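Putative ABC transporter, periplasmic binding protein, amino acid (Neisseria gonorrhoeae, PDB 2YJP) binds L-cysteine as the solute receptor of an ABC transporter, probably handing the amino acid to the membrane components for uptake into the cell. Local coordinates at residues N108-E111 / Y112-G116; A46-A49 / A50-K54; E130-A134 / V135-D139; G63-P66 / P67-Y70. The protein carries 1 engineered substitution. One frame throughout, in Å; residues are numbered along the deposited sequence.

Contact 1 of 4, residues N108-E111 / Y112-G116; sequences NRVE and YVRSG. With CYS (cysteine), chain D.
A water molecule ties the ends of Asn108 and Tyr112 together one turn apart: it accepts from Asn108 ND2 at 2.7 Å and also bonds to Tyr112 OH. Alongside this bridge the Asn108 side chain lies over one face of the Tyr112 ring, offset toward the rim, with CB 3.9 Å from the ring centroid in a CH-pi contact. Amide and ring planes are only 18° apart, so the amide runs almost parallel to the phenol toward the shared water. All this belongs to the first turn of helix 109-114, whose Arg109 reaches into the cysteine pocket of this family 3 solute-binding protein. There Arg109 NH2 gives a nearly straight bond to the ligand OXT at 3.0 Å and Arg109 NH1 a weak one to the ligand O, while Ala123 O and Ala106 O hold NH1 and NE from the protein side. Farther along, Val110 CG1 sits over one face of the Arg114 guanidinium, 3.6 Å from Arg114 NH2, while Glu111 OE1 approaches its edge in a long salt bridge. Near the helix end Glu111 O accepts from Ser115 N and also from the serine hydroxyl, turned back to this carbonyl by chi1 of 66°; Ser115 OG lies 2.8 Å from Glu111 O.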
loop_
_atom_site.group_PDB
_atom_site.type_symbol
_atom_site.label_atom_id
_atom_site.label_comp_id
_atom_site.label_asym_id
_atom_site.label_seq_id
_atom_site.Cartn_x
_atom_site.Cartn_y
_atom_site.Cartn_z
ATOM N N ASN A 108 -1.342 -11.713 -1.100
ATOM C CA ASN A 108 -1.226 -12.618 0.063
ATOM C C ASN A 108 -1.669 -11.963 1.349
ATOM O O ASN A 108 -1.701 -12.625 2.410
ATOM C CB ASN A 108 0.235 -13.074 0.276
ATOM C CG ASN A 108 0.651 -14.161 -0.701
ATOM O OD1 ASN A 108 -0.187 -14.761 -1.347
ATOM N ND2 ASN A 108 1.941 -14.379 -0.836
ATOM N N ARG A 109 -1.986 -10.666 1.263
ATOM C CA ARG A 109 -2.272 -9.890 2.466
ATOM C C ARG A 109 -3.401 -10.485 3.301
ATOM O O ARG A 109 -3.228 -10.628 4.487
ATOM C CB ARG A 109 -2.548 -8.429 2.164
ATOM C CG ARG A 109 -1.287 -7.677 1.709
ATOM C CD ARG A 109 -1.651 -6.258 1.288
ATOM N NE ARG A 109 -2.452 -6.295 0.070
ATOM C CZ ARG A 109 -2.686 -5.228 -0.667
ATOM N NH1 ARG A 109 -2.189 -4.082 -0.269
ATOM N NH2 ARG A 109 -3.396 -5.318 -1.774
ATOM N N VAL A 110 -4.520 -10.834 2.664
ATOM C CA VAL A 110 -5.648 -11.416 3.326
ATOM C C VAL A 110 -5.263 -12.785 3.932
ATOM O O VAL A 110 -5.448 -12.984 5.128
ATOM C CB VAL A 110 -6.875 -11.559 2.359
ATOM C CG1 VAL A 110 -7.958 -12.487 2.965
ATOM C CG2 VAL A 110 -7.453 -10.183 2.016
ATOM N N GLU A 111 -4.722 -13.693 3.117
ATOM C CA GLU A 111 -4.289 -15.000 3.593
ATOM C C GLU A 111 -3.312 -14.983 4.807
ATOM O O GLU A 111 -3.380 -15.820 5.672
ATOM C CB GLU A 111 -3.684 -15.817 2.421
ATOM C CG GLU A 111 -3.133 -17.195 2.845
ATOM C CD GLU A 111 -4.191 -18.087 3.541
ATOM O OE1 GLU A 111 -5.345 -18.186 3.085
ATOM O OE2 GLU A 111 -3.900 -18.723 4.563
ATOM N N TYR A 112 -2.420 -14.010 4.852
ATOM C CA TYR A 112 -1.342 -14.005 5.837
ATOM C C TYR A 112 -1.891 -13.580 7.168
ATOM O O TYR A 112 -1.482 -14.085 8.210
ATOM C CB TYR A 112 -0.239 -13.020 5.415
ATOM C CG TYR A 112 0.863 -13.587 4.512
ATOM C CD1 TYR A 112 0.668 -14.585 3.653
ATOM C CD2 TYR A 112 2.091 -13.107 4.546
ATOM C CE1 TYR A 112 1.699 -15.068 2.846
ATOM C CE2 TYR A 112 3.092 -13.562 3.721
ATOM C CZ TYR A 112 2.913 -14.535 2.886
ATOM O OH TYR A 112 3.982 -14.954 2.111
ATOM N N VAL A 113 -2.821 -12.634 7.131
ATOM C CA VAL A 113 -3.451 -12.175 8.352
ATOM C C VAL A 113 -4.495 -13.188 8.805
ATOM O O VAL A 113 -4.650 -13.418 9.997
ATOM C CB VAL A 113 -4.065 -10.751 8.138
ATOM C CG1 VAL A 113 -5.460 -10.754 8.202
ATOM C CG2 VAL A 113 -3.973 -10.038 9.259
ATOM N N ARG A 114 -5.183 -13.804 7.840
ATOM C CA ARG A 114 -6.218 -14.769 8.160
ATOM C C ARG A 114 -5.648 -16.015 8.839
ATOM O O ARG A 114 -6.220 -16.513 9.818
ATOM C CB ARG A 114 -6.952 -15.215 6.896
ATOM C CG ARG A 114 -8.340 -15.734 7.175
ATOM C CD ARG A 114 -8.820 -16.834 6.227
ATOM N NE ARG A 114 -8.345 -16.689 4.859
ATOM C CZ ARG A 114 -9.027 -16.102 3.879
ATOM N NH1 ARG A 114 -10.229 -15.569 4.119
ATOM N NH2 ARG A 114 -8.503 -16.066 2.646
ATOM N N SER A 115 -4.550 -16.535 8.286
ATOM C CA SER A 115 -3.966 -17.779 8.746
ATOM C C SER A 115 -3.087 -17.587 9.989
ATOM O O SER A 115 -2.561 -18.549 10.497
ATOM C CB SER A 115 -3.148 -18.394 7.621
ATOM O OG SER A 115 -2.060 -17.552 7.356
ATOM N N GLY A 116 -2.887 -16.350 10.455
ATOM C CA GLY A 116 -2.037 -16.119 11.618
ATOM C C GLY A 116 -0.575 -15.928 11.272
ATOM O O GLY A 116 0.254 -15.755 12.156
HETATM N N CYS D . -3.250 0.030 -1.836
HETATM C CA CYS D . -3.631 -0.823 -2.985
HETATM C C CYS D . -4.255 -2.126 -2.481
HETATM O O CYS D . -4.424 -2.289 -1.234
HETATM C CB CYS D . -2.432 -1.170 -3.857
HETATM S SG CYS D . -1.075 -1.975 -2.987
HETATM O OXT CYS D . -4.595 -2.977 -3.307
HETATM O O HOH W 1 3.981 -12.985 0.264
#

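Contact 2 of 4, residues A46-A49 / A50-K54; sequences ATVA and AIKEK. With ZN (zinc ion), chain I.
Thr47 turns its hydroxyl back over the start of helix 48-54, where the backbone N-H of Ala50 meets it. With chi1 at 63°, Thr47 OG1 lies between the backbone N and the carbonyl carbon, where it accepts from Ala50 N at 3.0 Å with an N-H...O angle of 156°. The bond leaves Ala50 CB 3.3 Å from Thr47 OG1. This is an N-cap: the threonine hydroxyl supplies an acceptor for an amide of the first turn. Its own carbonyl starts the regular pattern, Ile51 N donating to Thr47 O at 2.9 Å.

Ile51 faces another way. Its CG1 branch carries Ile51 CD1 back along the preceding loop to lie 3.6 Å from Ala46 O and 4.1 Å from Ala46 CB. Helix 248-264 covers this region, with Leu250 against Ile51 and Trp253 against Val48, while Asp249 accepts from Val48 N and so satisfies a second amide of the first turn. Glu53 leaves the helix from a different flank, CG anti to the backbone N, and reaches a zinc ion with Glu53 OE1 at 2.5 Å.

Two oxygen acceptors, the hydroxyl of Thr47 and the carboxylate of Asp249, thus meet N-H groups of the first turn, and the negative charge of the aspartate would suit the positive end of the helix dipole.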
loop_
_atom_site.group_PDB
_atom_site.type_symbol
_atom_site.label_atom_id
_atom_site.label_comp_id
_atom_site.label_asym_id
_atom_site.label_seq_id
_atom_site.Cartn_x
_atom_site.Cartn_y
_atom_site.Cartn_z
ATOM N N ALA A 46 -4.548 -13.188 17.860
ATOM C CA ALA A 46 -3.328 -12.406 18.168
ATOM C C ALA A 46 -3.770 -11.202 18.980
ATOM O O ALA A 46 -3.900 -10.106 18.445
ATOM C CB ALA A 46 -2.680 -11.926 16.888
ATOM N N THR A 47 -4.075 -11.425 20.247
ATOM C CA THR A 47 -4.555 -10.364 21.116
ATOM C C THR A 47 -3.374 -9.506 21.625
ATOM O O THR A 47 -2.203 -9.898 21.551
ATOM C CB THR A 47 -5.309 -10.941 22.359
ATOM O OG1 THR A 47 -4.377 -11.720 23.120
ATOM C CG2 THR A 47 -6.499 -11.819 21.976
ATOM N N VAL A 48 -3.694 -8.344 22.164
ATOM C CA VAL A 48 -2.719 -7.485 22.819
ATOM C C VAL A 48 -1.901 -8.330 23.812
ATOM O O VAL A 48 -0.706 -8.450 23.674
ATOM C CB VAL A 48 -3.412 -6.259 23.500
ATOM C CG1 VAL A 48 -2.527 -5.634 24.583
ATOM C CG2 VAL A 48 -3.836 -5.227 22.402
ATOM N N ALA A 49 -2.562 -8.955 24.782
ATOM C CA ALA A 49 -1.872 -9.775 25.756
ATOM C C ALA A 49 -0.998 -10.850 25.105
ATOM O O ALA A 49 0.148 -11.055 25.524
ATOM C CB ALA A 49 -2.848 -10.385 26.782
ATOM N N ALA A 50 -1.528 -11.551 24.103
ATOM C CA ALA A 50 -0.766 -12.653 23.497
ATOM C C ALA A 50 0.507 -12.127 22.829
ATOM O O ALA A 50 1.544 -12.744 22.902
ATOM C CB ALA A 50 -1.605 -13.424 22.514
ATOM N N ILE A 51 0.408 -10.976 22.185
ATOM C CA ILE A 51 1.549 -10.387 21.549
ATOM C C ILE A 51 2.563 -9.879 22.563
ATOM O O ILE A 51 3.760 -10.006 22.325
ATOM C CB ILE A 51 1.137 -9.285 20.571
ATOM C CG1 ILE A 51 0.413 -9.895 19.341
ATOM C CG2 ILE A 51 2.385 -8.460 20.125
ATOM C CD1 ILE A 51 -0.466 -8.917 18.620
ATOM N N LYS A 52 2.100 -9.326 23.689
ATOM C CA LYS A 52 3.026 -8.833 24.730
ATOM C C LYS A 52 3.820 -10.034 25.227
ATOM O O LYS A 52 4.998 -9.914 25.499
ATOM C CB LYS A 52 2.310 -8.090 25.880
ATOM C CG LYS A 52 1.771 -6.696 25.471
ATOM C CD LYS A 52 1.162 -5.952 26.644
ATOM C CE LYS A 52 1.326 -4.435 26.483
ATOM N NZ LYS A 52 0.437 -3.704 27.443
ATOM N N GLU A 53 3.184 -11.209 25.246
ATOM C CA GLU A 53 3.800 -12.404 25.795
ATOM C C GLU A 53 4.904 -12.930 24.888
ATOM O O GLU A 53 5.967 -13.328 25.335
ATOM C CB GLU A 53 2.757 -13.487 26.000
ATOM C CG GLU A 53 3.304 -14.769 26.568
ATOM C CD GLU A 53 2.221 -15.564 27.231
ATOM O OE1 GLU A 53 1.260 -15.990 26.544
ATOM O OE2 GLU A 53 2.307 -15.742 28.457
ATOM N N LYS A 54 4.633 -12.941 23.599
ATOM C CA LYS A 54 5.683 -13.251 22.650
ATOM C C LYS A 54 6.818 -12.234 22.586
ATOM O O LYS A 54 7.902 -12.604 22.186
ATOM C CB LYS A 54 5.107 -13.433 21.252
ATOM C CG LYS A 54 4.290 -14.741 21.091
ATOM C CD LYS A 54 3.675 -14.852 19.694
ATOM C CE LYS A 54 2.208 -14.399 19.730
ATOM N NZ LYS A 54 1.655 -13.800 18.416
HETATM ZN ZN ZN I . 1.353 -18.399 27.119
#

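Contact 3 of 4, residues E130-A134 / V135-D139; sequences ERAEA and VDFAD. With CYS (cysteine), chain D.
Arg131 and Phe137 meet along the arginine's aliphatic root: Arg131 CB touches the ring edge, near its plane, 3.7 Å from Phe137 CE2. Ala132 continues along the same edge, with Ala132 N 3.8 Å from Phe137 CE2 and Ala132 CB 4.2 Å from Phe137 CD2. Val135 comes from another direction, with CG2 lying above one face of the ring and offset toward the rim.

Beyond this root the arginine runs out extended from CG to NE and delivers its guanidinium to the carboxylate of the bound cysteine. Two nearly straight, side-by-side bonds form there, Arg131 NH1 to the ligand O at 2.8 Å and Arg131 NH2 to the ligand OXT at 2.9 Å. Thr126 O takes a further bond from NH1.

The backbone holds the base of this arm. Arg131 O accepts from both Ala134 N and Val135 N, the latter at 3.0 Å, as the chain leaves the weakly bonded helix near 130-132 for strand 135-137. That strand is fixed in the mixed sheet by pairing with strand 237-244. Phe125 meets the Phe137 ring, their planes at about 45°.

Paired bonds of this kind read the alpha-carboxylate that every amino acid carries, so Arg131, together with Arg109, probably secures the common part of the substrate and leaves recognition of the thiol to other residues.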
loop_
_atom_site.group_PDB
_atom_site.type_symbol
_atom_site.label_atom_id
_atom_site.label_comp_id
_atom_site.label_asym_id
_atom_site.label_seq_id
_atom_site.Cartn_x
_atom_site.Cartn_y
_atom_site.Cartn_z
ATOM N N GLU A 130 -15.447 -5.483 -0.110
ATOM C CA GLU A 130 -15.186 -6.924 -0.316
ATOM C C GLU A 130 -14.081 -7.415 0.645
ATOM O O GLU A 130 -14.198 -8.463 1.246
ATOM C CB GLU A 130 -14.915 -7.285 -1.809
ATOM C CG GLU A 130 -14.257 -8.668 -2.041
ATOM C CD GLU A 130 -14.377 -9.206 -3.502
ATOM O OE1 GLU A 130 -15.510 -9.293 -4.022
ATOM O OE2 GLU A 130 -13.343 -9.588 -4.112
ATOM N N ARG A 131 -13.012 -6.645 0.776
ATOM C CA ARG A 131 -11.926 -7.039 1.662
ATOM C C ARG A 131 -12.427 -7.118 3.133
ATOM O O ARG A 131 -12.022 -7.985 3.910
ATOM C CB ARG A 131 -10.752 -6.059 1.517
ATOM C CG ARG A 131 -9.905 -6.352 0.267
ATOM C CD ARG A 131 -9.086 -5.181 -0.163
ATOM N NE ARG A 131 -8.293 -5.457 -1.379
ATOM C CZ ARG A 131 -7.237 -4.737 -1.763
ATOM N NH1 ARG A 131 -6.890 -3.686 -1.027
ATOM N NH2 ARG A 131 -6.560 -5.038 -2.885
ATOM N N ALA A 132 -13.318 -6.195 3.480
ATOM C CA ALA A 132 -13.841 -6.085 4.825
ATOM C C ALA A 132 -14.688 -7.301 5.204
ATOM O O ALA A 132 -14.917 -7.508 6.356
ATOM C CB ALA A 132 -14.621 -4.767 4.995
ATOM N N GLU A 133 -15.112 -8.105 4.238
ATOM C CA GLU A 133 -15.700 -9.413 4.497
ATOM C C GLU A 133 -14.688 -10.427 4.996
ATOM O O GLU A 133 -15.044 -11.381 5.669
ATOM C CB GLU A 133 -16.386 -9.975 3.228
ATOM C CG GLU A 133 -17.662 -9.250 2.830
ATOM C CD GLU A 133 -18.215 -9.738 1.492
ATOM O OE1 GLU A 133 -18.008 -10.918 1.146
ATOM O OE2 GLU A 133 -18.869 -8.954 0.764
ATOM N N ALA A 134 -13.421 -10.236 4.652
ATOM C CA ALA A 134 -12.413 -11.230 4.944
ATOM C C ALA A 134 -11.538 -10.869 6.138
ATOM O O ALA A 134 -11.009 -11.786 6.804
ATOM C CB ALA A 134 -11.589 -11.485 3.701
ATOM N N VAL A 135 -11.372 -9.557 6.391
ATOM C CA VAL A 135 -10.488 -9.067 7.475
ATOM C C VAL A 135 -11.091 -7.832 8.227
ATOM O O VAL A 135 -12.037 -7.196 7.739
ATOM C CB VAL A 135 -9.033 -8.701 6.944
ATOM C CG1 VAL A 135 -8.370 -9.889 6.092
ATOM C CG2 VAL A 135 -9.020 -7.325 6.173
ATOM N N ASP A 136 -10.551 -7.458 9.389
ATOM C CA ASP A 136 -11.038 -6.230 9.993
ATOM C C ASP A 136 -10.039 -5.092 9.829
ATOM O O ASP A 136 -8.841 -5.207 10.198
ATOM C CB ASP A 136 -11.416 -6.386 11.471
ATOM C CG ASP A 136 -12.695 -7.235 11.706
ATOM O OD1 ASP A 136 -13.733 -7.067 11.005
ATOM O OD2 ASP A 136 -12.675 -8.040 12.670
ATOM N N PHE A 137 -10.542 -3.970 9.304
ATOM C CA PHE A 137 -9.740 -2.762 9.106
ATOM C C PHE A 137 -9.837 -1.833 10.296
ATOM O O PHE A 137 -10.947 -1.507 10.742
ATOM C CB PHE A 137 -10.216 -2.024 7.873
ATOM C CG PHE A 137 -9.799 -2.690 6.583
ATOM C CD1 PHE A 137 -8.492 -2.514 6.065
ATOM C CD2 PHE A 137 -10.718 -3.477 5.858
ATOM C CE1 PHE A 137 -8.125 -3.114 4.845
ATOM C CE2 PHE A 137 -10.348 -4.074 4.659
ATOM C CZ PHE A 137 -9.063 -3.899 4.142
ATOM N N ALA A 138 -8.675 -1.420 10.816
ATOM C CA ALA A 138 -8.643 -0.318 11.802
ATOM C C ALA A 138 -8.847 1.027 11.142
ATOM O O ALA A 138 -8.963 1.100 9.946
ATOM C CB ALA A 138 -7.331 -0.326 12.552
ATOM N N ASP A 139 -8.863 2.087 11.924
ATOM C CA ASP A 139 -8.879 3.447 11.427
ATOM C C ASP A 139 -7.874 3.693 10.349
ATOM O O ASP A 139 -6.700 3.418 10.558
ATOM C CB ASP A 139 -8.485 4.417 12.535
ATOM C CG ASP A 139 -9.583 4.657 13.515
ATOM O OD1 ASP A 139 -10.653 3.991 13.413
ATOM O OD2 ASP A 139 -9.358 5.519 14.394
HETATM N N CYS D . -3.250 0.030 -1.836
HETATM C CA CYS D . -3.631 -0.823 -2.985
HETATM C C CYS D . -4.255 -2.126 -2.481
HETATM O O CYS D . -4.424 -2.289 -1.234
HETATM C CB CYS D . -2.432 -1.170 -3.857
HETATM S SG CYS D . -1.075 -1.975 -2.987
HETATM O OXT CYS D . -4.595 -2.977 -3.307
#

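Contact 4 of 4, residues G63-P66 / P67-Y70; sequences GDKP and PFGY. With CYS (cysteine), chain D.
The cysteine pocket receives Lys65 from a tight beta hairpin, strands 64-65 and 69-71, and the lysine passes Phe68 on its way in. Extended throughout, with CG anti to the backbone N (chi1 -161°), the chain brings Lys65 NZ to 3.1 Å from the ligand SG. On the way Lys65 CE passes 4.1 Å from Phe68 CD2, the two side chains crossing at a slant. The ammonium group is also held by a salt bridge to Asp212 OD2 and a hydrogen bond to Asn124 OD1; as Asp212 OD2 bonds to the ligand too, lysine and ligand share a carboxylate.

Lys65 and Gly69 form an antiparallel hydrogen-bonded pair, with Lys65 N donating to Gly69 O at 2.8 Å. The return bond is unusual, because Phe68 and Gly69 both lie opposite Lys65 in a classic beta bulge. Lys65 O therefore takes two donors: Phe68 N, in the carbonyl plane at 2.8 Å, and Gly69 N, well above that plane at 3.2 Å.

A cis peptide between Pro66 and Pro67 makes the turn. On the far side of the hairpin Pro66 CB sits over one face of the Tyr70 ring, 4.0 Å from its centroid in a CH-pi contact. Pro67 and Phe68 pack against helices 213-222 and 276-279, while Tyr70 CA approaches Gly63 O at 3.4 Å in a CA-H...O contact.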
loop_
_atom_site.group_PDB
_atom_site.type_symbol
_atom_site.label_atom_id
_atom_site.label_comp_id
_atom_site.label_asym_id
_atom_site.label_seq_id
_atom_site.Cartn_x
_atom_site.Cartn_y
_atom_site.Cartn_z
ATOM N N GLY A 63 7.858 -5.196 0.407
ATOM C CA GLY A 63 9.258 -5.093 0.176
ATOM C C GLY A 63 9.647 -4.228 -1.008
ATOM O O GLY A 63 10.858 -3.935 -1.199
ATOM N N ASP A 64 8.690 -3.846 -1.854
ATOM C CA ASP A 64 9.058 -3.230 -3.137
ATOM C C ASP A 64 8.048 -2.163 -3.552
ATOM O O ASP A 64 7.738 -1.993 -4.711
ATOM C CB ASP A 64 9.175 -4.287 -4.234
ATOM C CG ASP A 64 7.844 -5.049 -4.480
ATOM O OD1 ASP A 64 6.874 -4.904 -3.682
ATOM O OD2 ASP A 64 7.790 -5.812 -5.490
ATOM N N LYS A 65 7.494 -1.461 -2.566
ATOM C CA LYS A 65 6.561 -0.408 -2.861
ATOM C C LYS A 65 7.047 0.934 -2.258
ATOM O O LYS A 65 6.321 1.607 -1.497
ATOM C CB LYS A 65 5.144 -0.775 -2.370
ATOM C CG LYS A 65 4.051 0.051 -3.052
ATOM C CD LYS A 65 2.673 -0.071 -2.337
ATOM C CE LYS A 65 1.656 0.743 -3.050
ATOM N NZ LYS A 65 0.284 0.774 -2.484
ATOM N N PRO A 66 8.263 1.341 -2.614
ATOM C CA PRO A 66 8.689 2.615 -2.058
ATOM C C PRO A 66 7.769 3.726 -2.634
ATOM O O PRO A 66 7.386 3.680 -3.803
ATOM C CB PRO A 66 10.117 2.776 -2.589
ATOM C CG PRO A 66 10.114 2.033 -3.923
ATOM C CD PRO A 66 9.097 0.893 -3.746
ATOM N N PRO A 67 7.452 4.746 -1.835
ATOM C CA PRO A 67 7.965 5.052 -0.514
ATOM C C PRO A 67 7.144 4.548 0.653
ATOM O O PRO A 67 7.330 5.060 1.778
ATOM C CB PRO A 67 7.895 6.572 -0.482
ATOM C CG PRO A 67 6.611 6.872 -1.325
ATOM C CD PRO A 67 6.649 5.846 -2.413
ATOM N N PHE A 68 6.260 3.578 0.435
ATOM C CA PHE A 68 5.371 3.099 1.490
ATOM C C PHE A 68 5.943 1.947 2.321
ATOM O O PHE A 68 5.815 1.932 3.554
ATOM C CB PHE A 68 4.009 2.755 0.858
ATOM C CG PHE A 68 3.437 3.924 0.103
ATOM C CD1 PHE A 68 2.943 5.008 0.797
ATOM C CD2 PHE A 68 3.506 3.995 -1.274
ATOM C CE1 PHE A 68 2.449 6.136 0.162
ATOM C CE2 PHE A 68 3.039 5.124 -1.950
ATOM C CZ PHE A 68 2.505 6.223 -1.186
ATOM N N GLY A 69 6.539 0.978 1.619
ATOM C CA GLY A 69 7.170 -0.169 2.241
ATOM C C GLY A 69 8.178 -0.730 1.291
ATOM O O GLY A 69 7.826 -1.123 0.158
ATOM N N TYR A 70 9.432 -0.750 1.733
ATOM C CA TYR A 70 10.539 -1.283 0.905
ATOM C C TYR A 70 11.699 -1.662 1.788
ATOM O O TYR A 70 11.627 -1.560 3.003
ATOM C CB TYR A 70 10.954 -0.282 -0.210
ATOM C CG TYR A 70 11.580 1.015 0.316
ATOM C CD1 TYR A 70 10.765 2.043 0.889
ATOM C CD2 TYR A 70 12.961 1.214 0.258
ATOM C CE1 TYR A 70 11.318 3.226 1.342
ATOM C CE2 TYR A 70 13.550 2.405 0.756
ATOM C CZ TYR A 70 12.724 3.396 1.309
ATOM O OH TYR A 70 13.294 4.558 1.826
HETATM N N CYS D . -3.250 0.030 -1.836
HETATM C CA CYS D . -3.631 -0.823 -2.985
HETATM C C CYS D . -4.255 -2.126 -2.481
HETATM O O CYS D . -4.424 -2.289 -1.234
HETATM C CB CYS D . -2.432 -1.170 -3.857
HETATM S SG CYS D . -1.075 -1.975 -2.987
HETATM O OXT CYS D . -4.595 -2.977 -3.307
#

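Contacts 1, 3 and 4 all reach the bound cysteine, yet from different elements: contacts 1 and 3 bring arginines to its carboxylate, whereas contact 4 sends a lysine to its sulfur. Contacts 1 and 3 touch directly, Val110 packing on Ala134 and Val135, and Val113 on Val135; NH2 of Arg109 and NH2 of Arg131 come within 3.4 Å of each other where they share the ligand's carboxylate. Contact 4 lies nearest the chain's centre and, like contact 1, is partly buried; contacts 2 and 3 are surface contacts. Contact 2, about 27 Å from contact 4 between centres, stands apart from the pocket: its polar chemistry serves a helix start and a surface zinc ion.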